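Local atomic coordinates of sarcoplasmic calcium-binding proteins II, V, VI, and VII (Branchiostoma lanceolatum, PDB entry 2SAS), a protein that binds calcium ions through EF-hand loops and seems to be more abundant in fast-contracting muscles, although no functional role follows from this distribution. Residues A[121-129]-A[141-149]; A[15-23]-A[30-38]. All coordinates share one frame; numbering follows the deposited sequence.

Interaction 1 (A[121-129]-A[141-149]); sequences IVDLEEFQN and VPAVYNVIT. With CA (calcium ion), chain D.
Phe-127 and Tyr-145 pass alongside each other in opposite senses where the exiting helix of the third EF-hand, 124-129, meets helix 141-149 of the fourth; the axes of these segments pass 10.1 Å apart at 113°. Apolar packing is a knob into a hole: Phe-127 sits among Val-141, Val-144, Tyr-145 and Ile-148. With CG anti to the backbone N (chi1 -179°), its ring reaches across to helix 141-149, where Val-141 CG1 meets the ring edge 3.4 Å from Phe-127 CD2. Ile-148 CD1 lies over one face, a CH-pi contact 4.1 Å from the centroid of the Phe-127 ring. A second CH-pi contact puts Leu-124 CB almost on the normal of the Tyr-145 ring, 4.2 Å from its centroid. The single hydrogen bond between the segments runs from Tyr-145 OH to a lone pair of Val-122 O, in the carbonyl plane, at 2.8 Å. A phenylalanine in place of Tyr-145 would probably leave Val-122 O without this donor, losing a tie to the end of the calcium loop. Both carboxylate oxygens of Glu-126 and Ile-121 O hold the calcium ion, and a capping box joins Glu-126 to Asp-123, with Asp-123 N 2.9 Å from Glu-126 OE1.

Interaction 2 (A[15-23]-A[30-38]); sequences DFFLDMNHD and DFEDMMTRY. With CA (calcium ion), chain B.
Asp-30 faces the loop 19-23 across a calcium ion, which both its carboxylate oxygens bind at 2.4 Å from OD1 and from OD2. Its OD1 also accepts a nearly straight hydrogen bond from Asn-21 N (3.2 Å, 169°), while OD2 is held by Gln-27 N. Asp-19 OD1 and Asn-21 OD1 bind the same ion, which brings them close to this carboxylate, whose plane is almost perpendicular to that of Asp-19; the negative charge of the two carboxylates is probably offset by the ion. Asp-23 OD1 and, from between the segments, Ser-25 O complete the protein ligands of this EF-hand loop, which links helix 4-18 to helix 28-42. Next, Phe-31 lies alongside Leu-18, its CZ 3.6 Å from Leu-18 CD2, and its ring also meets Trp-62 of helix 48-69. Asp-33 brings CB to 3.6 Å from Met-20 CB, and its OD2 comes near Asn-21 CB. Met-34 runs extended beyond CG (chi2 -178°), which carries CE to 3.5 Å from Leu-18 O and over the centre of one face of the Phe-31 ring. Met-20, bent at chi2 and chi3, crosses Met-34 at about a right angle, CG to CG at 3.6 Å. One turn on, Arg-37 brings NE to 3.8 Å from Met-20 SD.

In the fold
Interaction 2 closes the first EF-hand upon itself, its segments being the two flanks of one calcium loop, whereas interaction 1 joins the exiting helix of the third EF-hand to the first helix of the fourth. Each includes the acidic residue that ends a calcium loop and binds with both oxygens, Asp-30 in one and Glu-126 in the other. The two follow in series along the chain; the centres of interactions 1 and 2 lie 24 Å apart, and the nearest atoms of interactions 1 and 2, about 10 Å apart, do not touch. Helix 103-114 is common ground: Phe-111 and Met-114 pack on Val-122 of interaction 1, while Arg-106 and Phe-109 pack on Met-34 of interaction 2.

Interaction 1 (A[121-129]-A[141-149])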
loop_
_atom_site.group_PDB
_atom_site.type_symbol
_atom_site.label_atom_id
_atom_site.label_comp_id
_atom_site.label_asym_id
_atom_site.label_seq_id
_atom_site.Cartn_x
_atom_site.Cartn_y
_atom_site.Cartn_z
ATOM N N ILE A 121 -8.381 -3.789 -23.129
ATOM C CA ILE A 121 -7.670 -2.504 -22.989
ATOM C C ILE A 121 -7.959 -2.097 -21.551
ATOM O O ILE A 121 -9.143 -2.362 -21.284
ATOM C CB ILE A 121 -8.299 -1.425 -23.961
ATOM C CG1 ILE A 121 -7.874 -1.790 -25.410
ATOM C CG2 ILE A 121 -7.989 0.049 -23.627
ATOM C CD1 ILE A 121 -8.645 -0.954 -26.449
ATOM N N VAL A 122 -7.059 -1.596 -20.744
ATOM C CA VAL A 122 -7.568 -1.164 -19.418
ATOM C C VAL A 122 -7.535 0.373 -19.672
ATOM O O VAL A 122 -6.442 0.906 -19.970
ATOM C CB VAL A 122 -6.938 -1.683 -18.132
ATOM C CG1 VAL A 122 -6.131 -2.947 -18.303
ATOM C CG2 VAL A 122 -6.263 -0.658 -17.265
ATOM N N ASP A 123 -8.730 0.955 -19.641
ATOM C CA ASP A 123 -8.754 2.410 -19.933
ATOM C C ASP A 123 -8.455 3.106 -18.610
ATOM O O ASP A 123 -8.279 2.306 -17.664
ATOM C CB ASP A 123 -10.030 2.824 -20.622
ATOM C CG ASP A 123 -11.272 2.508 -19.864
ATOM O OD1 ASP A 123 -11.346 2.696 -18.664
ATOM O OD2 ASP A 123 -12.229 2.013 -20.497
ATOM N N LEU A 124 -8.433 4.407 -18.634
ATOM C CA LEU A 124 -8.166 5.256 -17.479
ATOM C C LEU A 124 -9.107 5.023 -16.311
ATOM O O LEU A 124 -8.675 5.010 -15.149
ATOM C CB LEU A 124 -8.225 6.715 -17.983
ATOM C CG LEU A 124 -7.337 7.824 -17.510
ATOM C CD1 LEU A 124 -8.156 9.157 -17.529
ATOM C CD2 LEU A 124 -6.870 7.595 -16.091
ATOM N N GLU A 125 -10.399 4.883 -16.531
ATOM C CA GLU A 125 -11.348 4.666 -15.441
ATOM C C GLU A 125 -11.089 3.305 -14.799
ATOM O O GLU A 125 -11.136 3.195 -13.567
ATOM C CB GLU A 125 -12.769 4.861 -15.821
ATOM C CG GLU A 125 -13.921 3.948 -15.389
ATOM C CD GLU A 125 -14.442 3.098 -16.525
ATOM O OE1 GLU A 125 -14.701 3.789 -17.546
ATOM O OE2 GLU A 125 -14.558 1.878 -16.471
ATOM N N GLU A 126 -10.782 2.335 -15.654
ATOM C CA GLU A 126 -10.464 0.969 -15.150
ATOM C C GLU A 126 -9.208 1.038 -14.314
ATOM O O GLU A 126 -9.156 0.525 -13.174
ATOM C CB GLU A 126 -10.281 -0.009 -16.319
ATOM C CG GLU A 126 -11.569 -0.099 -17.167
ATOM C CD GLU A 126 -11.639 -1.032 -18.267
ATOM O OE1 GLU A 126 -10.611 -1.153 -18.977
ATOM O OE2 GLU A 126 -12.602 -1.742 -18.546
ATOM N N PHE A 127 -8.214 1.774 -14.835
ATOM C CA PHE A 127 -6.940 1.933 -14.122
ATOM C C PHE A 127 -7.222 2.580 -12.779
ATOM O O PHE A 127 -6.716 2.117 -11.738
ATOM C CB PHE A 127 -5.872 2.614 -15.001
ATOM C CG PHE A 127 -4.581 2.746 -14.239
ATOM C CD1 PHE A 127 -3.792 1.588 -14.067
ATOM C CD2 PHE A 127 -4.201 3.954 -13.658
ATOM C CE1 PHE A 127 -2.630 1.604 -13.313
ATOM C CE2 PHE A 127 -3.020 4.017 -12.926
ATOM C CZ PHE A 127 -2.245 2.827 -12.742
ATOM N N GLN A 128 -7.946 3.682 -12.790
ATOM C CA GLN A 128 -8.329 4.445 -11.562
ATOM C C GLN A 128 -8.977 3.531 -10.499
ATOM O O GLN A 128 -8.844 3.709 -9.289
ATOM C CB GLN A 128 -9.300 5.518 -11.981
ATOM C CG GLN A 128 -9.774 6.683 -11.157
ATOM C CD GLN A 128 -10.172 7.754 -12.187
ATOM O OE1 GLN A 128 -9.405 8.649 -12.510
ATOM N NE2 GLN A 128 -11.352 7.522 -12.772
ATOM N N ASN A 129 -9.778 2.587 -10.938
ATOM C CA ASN A 129 -10.462 1.604 -10.124
ATOM C C ASN A 129 -9.410 0.587 -9.619
ATOM O O ASN A 129 -9.542 -0.005 -8.544
ATOM C CB ASN A 129 -11.562 0.903 -10.921
ATOM C CG ASN A 129 -12.858 1.700 -10.960
ATOM O OD1 ASN A 129 -13.492 1.891 -9.912
ATOM N ND2 ASN A 129 -13.268 2.113 -12.150
ATOM N N VAL A 141 -3.782 10.245 -11.258
ATOM C CA VAL A 141 -3.982 8.972 -12.026
ATOM C C VAL A 141 -3.666 9.209 -13.489
ATOM O O VAL A 141 -2.904 8.399 -14.060
ATOM C CB VAL A 141 -5.252 8.245 -11.621
ATOM C CG1 VAL A 141 -5.267 6.819 -12.200
ATOM C CG2 VAL A 141 -5.456 8.117 -10.125
ATOM N N PRO A 142 -4.182 10.249 -14.119
ATOM C CA PRO A 142 -3.894 10.586 -15.514
ATOM C C PRO A 142 -2.410 10.641 -15.800
ATOM O O PRO A 142 -1.983 10.188 -16.898
ATOM C CB PRO A 142 -4.540 11.979 -15.726
ATOM C CG PRO A 142 -5.651 11.990 -14.714
ATOM C CD PRO A 142 -5.121 11.234 -13.495
ATOM N N ALA A 143 -1.562 11.164 -14.928
ATOM C CA ALA A 143 -0.110 11.177 -15.174
ATOM C C ALA A 143 0.490 9.776 -15.083
ATOM O O ALA A 143 1.488 9.499 -15.736
ATOM C CB ALA A 143 0.633 12.075 -14.215
ATOM N N VAL A 144 -0.046 8.912 -14.219
ATOM C CA VAL A 144 0.494 7.538 -14.110
ATOM C C VAL A 144 0.048 6.823 -15.375
ATOM O O VAL A 144 0.773 6.035 -15.979
ATOM C CB VAL A 144 0.032 6.832 -12.816
ATOM C CG1 VAL A 144 0.298 5.344 -12.878
ATOM C CG2 VAL A 144 0.625 7.471 -11.575
ATOM N N TYR A 145 -1.180 7.104 -15.787
ATOM C CA TYR A 145 -1.676 6.441 -17.034
ATOM C C TYR A 145 -0.890 6.875 -18.248
ATOM O O TYR A 145 -0.749 6.123 -19.221
ATOM C CB TYR A 145 -3.148 6.802 -17.204
ATOM C CG TYR A 145 -3.821 6.013 -18.277
ATOM C CD1 TYR A 145 -4.185 4.712 -17.902
ATOM C CD2 TYR A 145 -4.099 6.457 -19.569
ATOM C CE1 TYR A 145 -4.820 3.873 -18.791
ATOM C CE2 TYR A 145 -4.767 5.596 -20.479
ATOM C CZ TYR A 145 -5.104 4.337 -20.076
ATOM O OH TYR A 145 -5.717 3.427 -20.880
ATOM N N ASN A 146 -0.358 8.093 -18.265
ATOM C CA ASN A 146 0.431 8.570 -19.413
ATOM C C ASN A 146 1.799 7.931 -19.468
ATOM O O ASN A 146 2.382 7.802 -20.564
ATOM C CB ASN A 146 0.367 10.110 -19.501
ATOM C CG ASN A 146 -0.891 10.493 -20.308
ATOM O OD1 ASN A 146 -0.874 10.632 -21.539
ATOM N ND2 ASN A 146 -2.024 10.629 -19.644
ATOM N N VAL A 147 2.359 7.492 -18.335
ATOM C CA VAL A 147 3.650 6.774 -18.396
ATOM C C VAL A 147 3.347 5.423 -19.047
ATOM O O VAL A 147 4.023 4.904 -19.939
ATOM C CB VAL A 147 4.278 6.640 -17.010
ATOM C CG1 VAL A 147 5.441 5.630 -17.030
ATOM C CG2 VAL A 147 4.702 7.954 -16.407
ATOM N N ILE A 148 2.214 4.815 -18.613
ATOM C CA ILE A 148 1.849 3.520 -19.204
ATOM C C ILE A 148 1.540 3.563 -20.703
ATOM O O ILE A 148 1.918 2.665 -21.495
ATOM C CB ILE A 148 0.634 2.895 -18.451
ATOM C CG1 ILE A 148 0.820 3.012 -16.904
ATOM C CG2 ILE A 148 0.444 1.443 -18.938
ATOM C CD1 ILE A 148 -0.327 2.302 -16.109
ATOM N N THR A 149 0.759 4.539 -21.130
ATOM C CA THR A 149 0.375 4.634 -22.549
ATOM C C THR A 149 1.396 5.429 -23.319
ATOM O O THR A 149 1.267 5.600 -24.539
ATOM C CB THR A 149 -1.064 5.262 -22.709
ATOM O OG1 THR A 149 -0.893 6.635 -22.224
ATOM C CG2 THR A 149 -2.126 4.431 -21.994
HETATM CA CA CA D . -11.458 -2.399 -20.609
#

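Interaction 2 (A[15-23]-A[30-38])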
loop_
_atom_site.group_PDB
_atom_site.type_symbol
_atom_site.label_atom_id
_atom_site.label_comp_id
_atom_site.label_asym_id
_atom_site.label_seq_id
_atom_site.Cartn_x
_atom_site.Cartn_y
_atom_site.Cartn_z
ATOM N N ASP A 15 2.269 -9.862 -1.519
ATOM C CA ASP A 15 1.180 -9.267 -0.787
ATOM C C ASP A 15 -0.122 -8.935 -1.479
ATOM O O ASP A 15 -1.167 -9.082 -0.835
ATOM C CB ASP A 15 1.669 -7.965 -0.106
ATOM C CG ASP A 15 2.527 -8.154 1.107
ATOM O OD1 ASP A 15 2.838 -9.292 1.455
ATOM O OD2 ASP A 15 2.880 -7.132 1.748
ATOM N N PHE A 16 -0.061 -8.397 -2.672
ATOM C CA PHE A 16 -1.215 -7.941 -3.441
ATOM C C PHE A 16 -1.635 -8.913 -4.496
ATOM O O PHE A 16 -2.812 -9.001 -4.861
ATOM C CB PHE A 16 -0.872 -6.578 -4.111
ATOM C CG PHE A 16 -0.890 -5.489 -3.084
ATOM C CD1 PHE A 16 0.103 -5.436 -2.117
ATOM C CD2 PHE A 16 -1.940 -4.583 -3.088
ATOM C CE1 PHE A 16 0.048 -4.436 -1.107
ATOM C CE2 PHE A 16 -2.008 -3.582 -2.115
ATOM C CZ PHE A 16 -1.044 -3.550 -1.121
ATOM N N PHE A 17 -0.725 -9.664 -5.039
ATOM C CA PHE A 17 -1.111 -10.569 -6.139
ATOM C C PHE A 17 -1.229 -12.010 -5.660
ATOM O O PHE A 17 -1.763 -12.783 -6.471
ATOM C CB PHE A 17 -0.131 -10.465 -7.268
ATOM C CG PHE A 17 0.212 -9.177 -7.883
ATOM C CD1 PHE A 17 -0.575 -8.013 -7.669
ATOM C CD2 PHE A 17 1.266 -9.135 -8.812
ATOM C CE1 PHE A 17 -0.262 -6.832 -8.330
ATOM C CE2 PHE A 17 1.575 -7.942 -9.474
ATOM C CZ PHE A 17 0.794 -6.796 -9.241
ATOM N N LEU A 18 -0.756 -12.367 -4.471
ATOM C CA LEU A 18 -0.854 -13.808 -4.138
ATOM C C LEU A 18 -1.419 -14.126 -2.760
ATOM O O LEU A 18 -2.251 -15.050 -2.735
ATOM C CB LEU A 18 0.506 -14.493 -4.361
ATOM C CG LEU A 18 0.969 -14.757 -5.773
ATOM C CD1 LEU A 18 2.495 -14.758 -5.778
ATOM C CD2 LEU A 18 0.459 -16.100 -6.306
ATOM N N ASP A 19 -0.949 -13.432 -1.761
ATOM C CA ASP A 19 -1.361 -13.645 -0.366
ATOM C C ASP A 19 -2.674 -12.915 -0.123
ATOM O O ASP A 19 -2.753 -11.898 0.585
ATOM C CB ASP A 19 -0.223 -13.307 0.606
ATOM C CG ASP A 19 -0.577 -13.622 2.051
ATOM O OD1 ASP A 19 -1.321 -14.611 2.275
ATOM O OD2 ASP A 19 -0.167 -12.917 2.996
ATOM N N MET A 20 -3.720 -13.473 -0.718
ATOM C CA MET A 20 -5.092 -12.892 -0.630
ATOM C C MET A 20 -5.601 -12.786 0.799
ATOM O O MET A 20 -6.187 -11.750 1.131
ATOM C CB MET A 20 -6.064 -13.687 -1.475
ATOM C CG MET A 20 -5.566 -13.816 -2.870
ATOM S SD MET A 20 -5.728 -12.163 -3.659
ATOM C CE MET A 20 -4.075 -11.508 -3.401
ATOM N N ASN A 21 -5.341 -13.812 1.607
ATOM C CA ASN A 21 -5.786 -13.820 2.991
ATOM C C ASN A 21 -4.826 -13.145 3.954
ATOM O O ASN A 21 -5.060 -13.295 5.172
ATOM C CB ASN A 21 -6.129 -15.231 3.473
ATOM C CG ASN A 21 -4.941 -16.171 3.446
ATOM O OD1 ASN A 21 -3.804 -15.736 3.665
ATOM N ND2 ASN A 21 -5.211 -17.473 3.221
ATOM N N HIS A 22 -3.758 -12.549 3.482
ATOM C CA HIS A 22 -2.833 -11.830 4.374
ATOM C C HIS A 22 -2.192 -12.519 5.520
ATOM O O HIS A 22 -2.044 -11.899 6.618
ATOM C CB HIS A 22 -3.632 -10.525 4.860
ATOM C CG HIS A 22 -3.859 -9.721 3.590
ATOM N ND1 HIS A 22 -5.068 -9.414 3.002
ATOM C CD2 HIS A 22 -2.873 -9.274 2.746
ATOM C CE1 HIS A 22 -4.808 -8.821 1.855
ATOM N NE2 HIS A 22 -3.494 -8.706 1.669
ATOM N N ASP A 23 -1.682 -13.734 5.430
ATOM C CA ASP A 23 -1.038 -14.372 6.607
ATOM C C ASP A 23 0.450 -14.523 6.469
ATOM O O ASP A 23 1.115 -15.152 7.322
ATOM C CB ASP A 23 -1.813 -15.653 6.937
ATOM C CG ASP A 23 -1.711 -16.655 5.810
ATOM O OD1 ASP A 23 -1.170 -16.242 4.735
ATOM O OD2 ASP A 23 -2.102 -17.823 5.975
ATOM N N ASP A 30 -5.208 -19.286 -0.458
ATOM C CA ASP A 30 -5.032 -17.945 -1.056
ATOM C C ASP A 30 -5.715 -18.013 -2.457
ATOM O O ASP A 30 -6.479 -17.097 -2.763
ATOM C CB ASP A 30 -3.561 -17.585 -1.169
ATOM C CG ASP A 30 -2.991 -17.218 0.180
ATOM O OD1 ASP A 30 -3.602 -16.385 0.866
ATOM O OD2 ASP A 30 -1.953 -17.818 0.530
ATOM N N PHE A 31 -5.423 -19.066 -3.158
ATOM C CA PHE A 31 -5.995 -19.352 -4.477
ATOM C C PHE A 31 -7.506 -19.574 -4.391
ATOM O O PHE A 31 -8.268 -19.173 -5.303
ATOM C CB PHE A 31 -5.217 -20.508 -5.148
ATOM C CG PHE A 31 -3.793 -20.128 -5.483
ATOM C CD1 PHE A 31 -2.814 -20.064 -4.510
ATOM C CD2 PHE A 31 -3.472 -19.711 -6.782
ATOM C CE1 PHE A 31 -1.519 -19.642 -4.787
ATOM C CE2 PHE A 31 -2.174 -19.289 -7.115
ATOM C CZ PHE A 31 -1.212 -19.277 -6.100
ATOM N N GLU A 32 -8.022 -20.205 -3.339
ATOM C CA GLU A 32 -9.472 -20.400 -3.171
ATOM C C GLU A 32 -10.103 -19.003 -3.016
ATOM O O GLU A 32 -11.228 -18.728 -3.465
ATOM C CB GLU A 32 -9.864 -21.283 -2.000
ATOM C CG GLU A 32 -9.477 -22.785 -1.945
ATOM C CD GLU A 32 -9.560 -23.411 -0.570
ATOM O OE1 GLU A 32 -9.121 -22.873 0.439
ATOM O OE2 GLU A 32 -10.118 -24.534 -0.501
ATOM N N ASP A 33 -9.384 -18.078 -2.406
ATOM C CA ASP A 33 -9.802 -16.691 -2.168
ATOM C C ASP A 33 -9.867 -15.899 -3.476
ATOM O O ASP A 33 -10.555 -14.873 -3.641
ATOM C CB ASP A 33 -8.853 -15.969 -1.215
ATOM C CG ASP A 33 -9.044 -16.166 0.253
ATOM O OD1 ASP A 33 -9.592 -17.234 0.612
ATOM O OD2 ASP A 33 -8.609 -15.318 1.074
ATOM N N MET A 34 -9.101 -16.344 -4.450
ATOM C CA MET A 34 -9.127 -15.659 -5.765
ATOM C C MET A 34 -10.476 -16.003 -6.418
ATOM O O MET A 34 -11.158 -15.145 -7.022
ATOM C CB MET A 34 -7.912 -16.111 -6.494
ATOM C CG MET A 34 -6.696 -15.442 -5.882
ATOM S SD MET A 34 -5.301 -16.025 -6.911
ATOM C CE MET A 34 -3.971 -15.909 -5.706
ATOM N N MET A 35 -10.837 -17.261 -6.284
ATOM C CA MET A 35 -12.040 -17.901 -6.786
ATOM C C MET A 35 -13.255 -17.298 -6.122
ATOM O O MET A 35 -14.231 -16.935 -6.791
ATOM C CB MET A 35 -12.021 -19.417 -6.587
ATOM C CG MET A 35 -11.294 -20.093 -7.704
ATOM S SD MET A 35 -12.070 -19.690 -9.304
ATOM C CE MET A 35 -13.708 -20.417 -8.959
ATOM N N THR A 36 -13.179 -17.189 -4.810
ATOM C CA THR A 36 -14.237 -16.511 -4.061
ATOM C C THR A 36 -14.397 -15.099 -4.619
ATOM O O THR A 36 -15.520 -14.657 -4.759
ATOM C CB THR A 36 -13.980 -16.400 -2.518
ATOM O OG1 THR A 36 -13.882 -17.756 -2.069
ATOM C CG2 THR A 36 -15.088 -15.591 -1.801
ATOM N N ARG A 37 -13.334 -14.401 -4.860
ATOM C CA ARG A 37 -13.355 -12.992 -5.375
ATOM C C ARG A 37 -14.126 -13.007 -6.716
ATOM O O ARG A 37 -15.090 -12.244 -6.866
ATOM C CB ARG A 37 -11.979 -12.481 -5.641
ATOM C CG ARG A 37 -11.394 -11.270 -4.980
ATOM C CD ARG A 37 -9.968 -11.605 -4.583
ATOM N NE ARG A 37 -9.090 -10.516 -4.414
ATOM C CZ ARG A 37 -9.054 -9.523 -3.528
ATOM N NH1 ARG A 37 -10.012 -9.337 -2.619
ATOM N NH2 ARG A 37 -8.033 -8.640 -3.556
ATOM N N TYR A 38 -13.660 -13.911 -7.568
ATOM C CA TYR A 38 -14.170 -14.141 -8.912
ATOM C C TYR A 38 -15.670 -14.366 -8.990
ATOM O O TYR A 38 -16.348 -13.762 -9.839
ATOM C CB TYR A 38 -13.441 -15.276 -9.601
ATOM C CG TYR A 38 -13.446 -15.351 -11.109
ATOM C CD1 TYR A 38 -12.939 -14.330 -11.922
ATOM C CD2 TYR A 38 -13.946 -16.473 -11.756
ATOM C CE1 TYR A 38 -12.908 -14.444 -13.302
ATOM C CE2 TYR A 38 -13.905 -16.618 -13.124
ATOM C CZ TYR A 38 -13.394 -15.591 -13.908
ATOM O OH TYR A 38 -13.403 -15.704 -15.291
HETATM CA CA CA B . -1.918 -16.699 2.608
#